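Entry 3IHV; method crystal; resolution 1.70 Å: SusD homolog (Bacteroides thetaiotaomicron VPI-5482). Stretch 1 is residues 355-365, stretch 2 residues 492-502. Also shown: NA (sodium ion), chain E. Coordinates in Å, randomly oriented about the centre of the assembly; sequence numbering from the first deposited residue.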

# COMPACT_ATOMS: atom_id res chain seq x y z
N ASP A 355 -25.33 1.08 19.06
CA ASP A 355 -25.03 1.37 20.46
C ASP A 355 -23.65 0.82 20.82
O ASP A 355 -23.45 -0.36 20.79
CB ASP A 355 -26.10 0.73 21.33
CG ASP A 355 -25.97 1.09 22.81
OD1 ASP A 355 -24.87 1.44 23.26
OD2 ASP A 355 -27.00 1.02 23.51
N PRO A 356 -22.70 1.71 21.20
CA PRO A 356 -21.36 1.23 21.47
C PRO A 356 -21.21 0.24 22.60
O PRO A 356 -20.21 -0.47 22.63
CB PRO A 356 -20.57 2.51 21.79
CG PRO A 356 -21.57 3.53 22.07
CD PRO A 356 -22.82 3.17 21.33
N THR A 357 -22.18 0.16 23.50
CA THR A 357 -22.10 -0.73 24.63
C THR A 357 -22.65 -2.12 24.30
O THR A 357 -22.56 -3.03 25.12
CB THR A 357 -22.90 -0.14 25.85
OG1 THR A 357 -24.31 -0.10 25.55
CG2 THR A 357 -22.41 1.27 26.20
N LYS A 358 -23.27 -2.28 23.12
CA LYS A 358 -23.89 -3.55 22.73
C LYS A 358 -23.09 -4.36 21.70
O LYS A 358 -22.39 -3.82 20.84
CB LYS A 358 -25.30 -3.28 22.18
CG LYS A 358 -26.26 -2.56 23.18
N ALA A 359 -23.23 -5.68 21.81
CA ALA A 359 -22.67 -6.65 20.86
C ALA A 359 -21.22 -6.39 20.56
O ALA A 359 -20.78 -6.52 19.42
CB ALA A 359 -23.50 -6.62 19.54
N GLN A 360 -20.47 -6.03 21.60
CA GLN A 360 -19.09 -5.65 21.44
C GLN A 360 -18.21 -6.78 20.91
O GLN A 360 -17.33 -6.54 20.12
CB GLN A 360 -18.53 -5.13 22.76
CG GLN A 360 -19.21 -3.86 23.26
CD GLN A 360 -18.53 -3.29 24.49
OE1 GLN A 360 -18.10 -4.04 25.35
NE2 GLN A 360 -18.48 -1.98 24.60
N LYS A 361 -18.47 -8.00 21.34
CA LYS A 361 -17.65 -9.11 20.89
C LYS A 361 -17.66 -9.23 19.37
O LYS A 361 -16.62 -9.31 18.76
CB LYS A 361 -18.15 -10.42 21.50
CG LYS A 361 -17.27 -11.63 21.18
CD LYS A 361 -17.73 -12.85 21.95
N ASN A 362 -18.85 -9.25 18.77
CA ASN A 362 -19.00 -9.43 17.33
C ASN A 362 -18.57 -8.22 16.53
O ASN A 362 -18.17 -8.34 15.37
CB ASN A 362 -20.46 -9.80 16.98
CG ASN A 362 -20.84 -11.25 17.41
OD1 ASN A 362 -20.02 -11.97 17.96
ND2 ASN A 362 -22.06 -11.65 17.14
N LYS A 363 -18.64 -7.04 17.14
CA LYS A 363 -18.16 -5.84 16.48
C LYS A 363 -16.67 -5.93 16.12
O LYS A 363 -16.21 -5.29 15.14
CB LYS A 363 -18.45 -4.60 17.32
CG LYS A 363 -19.90 -4.25 17.26
CD LYS A 363 -20.29 -3.14 18.21
CE LYS A 363 -21.73 -2.71 17.93
NZ LYS A 363 -22.29 -1.70 18.88
N GLN A 364 -15.93 -6.76 16.86
CA GLN A 364 -14.52 -6.93 16.57
C GLN A 364 -14.26 -7.63 15.24
O GLN A 364 -13.11 -7.65 14.75
CB GLN A 364 -13.85 -7.70 17.72
CG GLN A 364 -13.97 -6.99 19.08
CD GLN A 364 -13.43 -7.85 20.22
OE1 GLN A 364 -12.49 -7.46 20.90
NE2 GLN A 364 -14.06 -9.03 20.44
N ASN A 365 -15.32 -8.19 14.64
CA ASN A 365 -15.21 -8.91 13.39
C ASN A 365 -15.48 -8.06 12.14
O ASN A 365 -15.37 -8.60 11.04
CB ASN A 365 -16.09 -10.16 13.40
CG ASN A 365 -15.53 -11.25 14.27
OD1 ASN A 365 -14.32 -11.44 14.33
ND2 ASN A 365 -16.41 -12.03 14.89
N TYR A 492 -11.07 0.92 27.54
CA TYR A 492 -12.11 1.83 28.03
C TYR A 492 -13.48 1.46 27.38
O TYR A 492 -14.51 1.41 28.04
CB TYR A 492 -11.78 3.30 27.73
CG TYR A 492 -10.45 3.84 28.25
CD1 TYR A 492 -9.97 3.51 29.49
CD2 TYR A 492 -9.74 4.79 27.50
CE1 TYR A 492 -8.77 4.04 29.95
CE2 TYR A 492 -8.54 5.32 27.95
CZ TYR A 492 -8.06 4.93 29.17
OH TYR A 492 -6.86 5.47 29.62
N TRP A 493 -13.49 1.24 26.08
CA TRP A 493 -14.72 0.84 25.38
C TRP A 493 -15.38 -0.47 25.88
O TRP A 493 -16.62 -0.54 26.07
CB TRP A 493 -14.37 0.71 23.90
CG TRP A 493 -15.42 0.03 23.09
CD1 TRP A 493 -16.67 0.47 22.86
CD2 TRP A 493 -15.27 -1.21 22.41
NE1 TRP A 493 -17.33 -0.42 22.06
CE2 TRP A 493 -16.48 -1.45 21.75
CE3 TRP A 493 -14.21 -2.12 22.26
CZ2 TRP A 493 -16.69 -2.60 20.98
CZ3 TRP A 493 -14.42 -3.26 21.48
CH2 TRP A 493 -15.64 -3.48 20.84
N TRP A 494 -14.55 -1.49 26.09
CA TRP A 494 -15.01 -2.83 26.47
C TRP A 494 -15.72 -2.82 27.80
O TRP A 494 -15.17 -2.35 28.79
CB TRP A 494 -13.80 -3.76 26.55
CG TRP A 494 -14.09 -5.19 26.60
CD1 TRP A 494 -13.93 -6.02 27.66
CD2 TRP A 494 -14.53 -6.02 25.50
NE1 TRP A 494 -14.27 -7.30 27.31
CE2 TRP A 494 -14.63 -7.33 25.99
CE3 TRP A 494 -14.84 -5.77 24.16
CZ2 TRP A 494 -15.03 -8.40 25.18
CZ3 TRP A 494 -15.23 -6.82 23.36
CH2 TRP A 494 -15.31 -8.13 23.86
N GLU A 495 -16.94 -3.33 27.83
CA GLU A 495 -17.70 -3.41 29.06
C GLU A 495 -17.97 -4.83 29.53
O GLU A 495 -18.57 -5.03 30.56
CB GLU A 495 -19.01 -2.67 28.91
CG GLU A 495 -18.79 -1.22 28.66
CD GLU A 495 -20.04 -0.42 28.73
OE1 GLU A 495 -21.13 -1.00 29.02
OE2 GLU A 495 -19.94 0.80 28.49
N GLY A 496 -17.54 -5.83 28.78
CA GLY A 496 -17.78 -7.22 29.17
C GLY A 496 -16.66 -7.74 30.06
O GLY A 496 -15.72 -7.03 30.38
N THR A 497 -16.82 -8.99 30.48
CA THR A 497 -15.78 -9.66 31.27
C THR A 497 -14.60 -9.88 30.32
O THR A 497 -14.74 -9.83 29.09
CB THR A 497 -16.27 -11.01 31.82
OG1 THR A 497 -16.62 -11.86 30.72
CG2 THR A 497 -17.46 -10.83 32.76
N GLY A 498 -13.40 -10.04 30.87
CA GLY A 498 -12.25 -10.28 30.05
C GLY A 498 -11.84 -9.02 29.35
O GLY A 498 -12.19 -7.93 29.77
N SER A 499 -11.11 -9.16 28.25
CA SER A 499 -10.57 -8.01 27.57
C SER A 499 -10.89 -8.04 26.10
O SER A 499 -11.14 -9.09 25.52
CB SER A 499 -9.06 -8.03 27.73
OG SER A 499 -8.52 -9.18 27.10
N PRO A 500 -10.90 -6.87 25.48
CA PRO A 500 -11.13 -6.88 24.04
C PRO A 500 -9.92 -7.47 23.32
O PRO A 500 -8.82 -7.46 23.86
CB PRO A 500 -11.24 -5.38 23.72
CG PRO A 500 -10.36 -4.75 24.73
CD PRO A 500 -10.53 -5.54 25.98
N ASN A 501 -10.12 -7.99 22.12
CA ASN A 501 -9.01 -8.51 21.31
C ASN A 501 -8.06 -7.42 20.84
O ASN A 501 -8.46 -6.51 20.12
CB ASN A 501 -9.51 -9.15 20.02
CG ASN A 501 -10.41 -10.34 20.23
OD1 ASN A 501 -10.43 -10.96 21.30
ND2 ASN A 501 -11.21 -10.65 19.19
N TYR A 502 -6.77 -7.54 21.18
CA TYR A 502 -5.75 -6.61 20.63
C TYR A 502 -4.39 -7.23 20.92
O TYR A 502 -3.54 -6.65 21.60
CB TYR A 502 -5.87 -5.17 21.22
CG TYR A 502 -5.18 -4.15 20.36
CD1 TYR A 502 -5.55 -3.97 19.03
CD2 TYR A 502 -4.17 -3.37 20.87
CE1 TYR A 502 -4.91 -3.04 18.25
CE2 TYR A 502 -3.52 -2.47 20.11
CZ TYR A 502 -3.87 -2.28 18.81
OH TYR A 502 -3.17 -1.35 18.03
NA NA E . -13.97 -0.73 29.98
O HOH W 1 -10.99 -5.25 20.10
O HOH W 2 -10.95 -9.09 16.37
O HOH W 3 -13.40 -10.99 22.55
O HOH W 4 -15.51 0.22 31.09
O HOH W 5 -12.34 0.47 31.49

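Three side chains, those of Trp493, Gln360 and Gln364, dominate the contact between the two stretches, which together bury 505 Å². Both glutamines point their CA-to-CB bonds toward the second stretch and use their amide groups to satisfy its backbone.

Gln360, in m/t conformation, reaches the point where the helix ending at Trp493 gives way to loop. Its OE1 accepts a nearly straight hydrogen bond from Glu495 N (2.8 Å, 172°), while its NE2 donates to Trp493 O (2.8 Å). The same NE2 also donates to Pro356 O (3.0 Å) within its own stretch, so both polar atoms of the amide are engaged.

Pro356 O is shared, because Trp493 NE1 donates to it as well (2.9 Å), at a more bent angle of 136°. The two donors converging on this carbonyl, Gln360 NE2 and Trp493 NE1, are consequently only 3.2 Å apart without bonding to each other. Gln360 NE2 lies over one face of the Trp493 ring, whereas Gln364 CG approaches the ring edge, 4.3 Å from Trp493 CH2. The indole thus packs against both glutamines.

Gln364 repeats the theme farther along. Its OE1 accepts from Asn501 N (2.7 Å, 157°), and its NE2 turns back to donate to Lys361 O (3.1 Å). Water reinforces the pairing: one molecule donates to both Gln364 OE1 and Asn501 O (2.8 Å each), and another links Gln364 NE2 (3.0 Å) to Asn501 OD1 (3.2 Å).

Between these polar anchors, the Trp494 side chain starts away from the first stretch, but its end comes nearer, bringing CZ3 to 3.8 Å from Gln360 CB. Lys361 CA meets the ring at its edge, 3.9 Å from Trp494 CH2. At the periphery, Thr357 CG2 makes a van der Waals contact with Glu495 OE2 (3.4 Å).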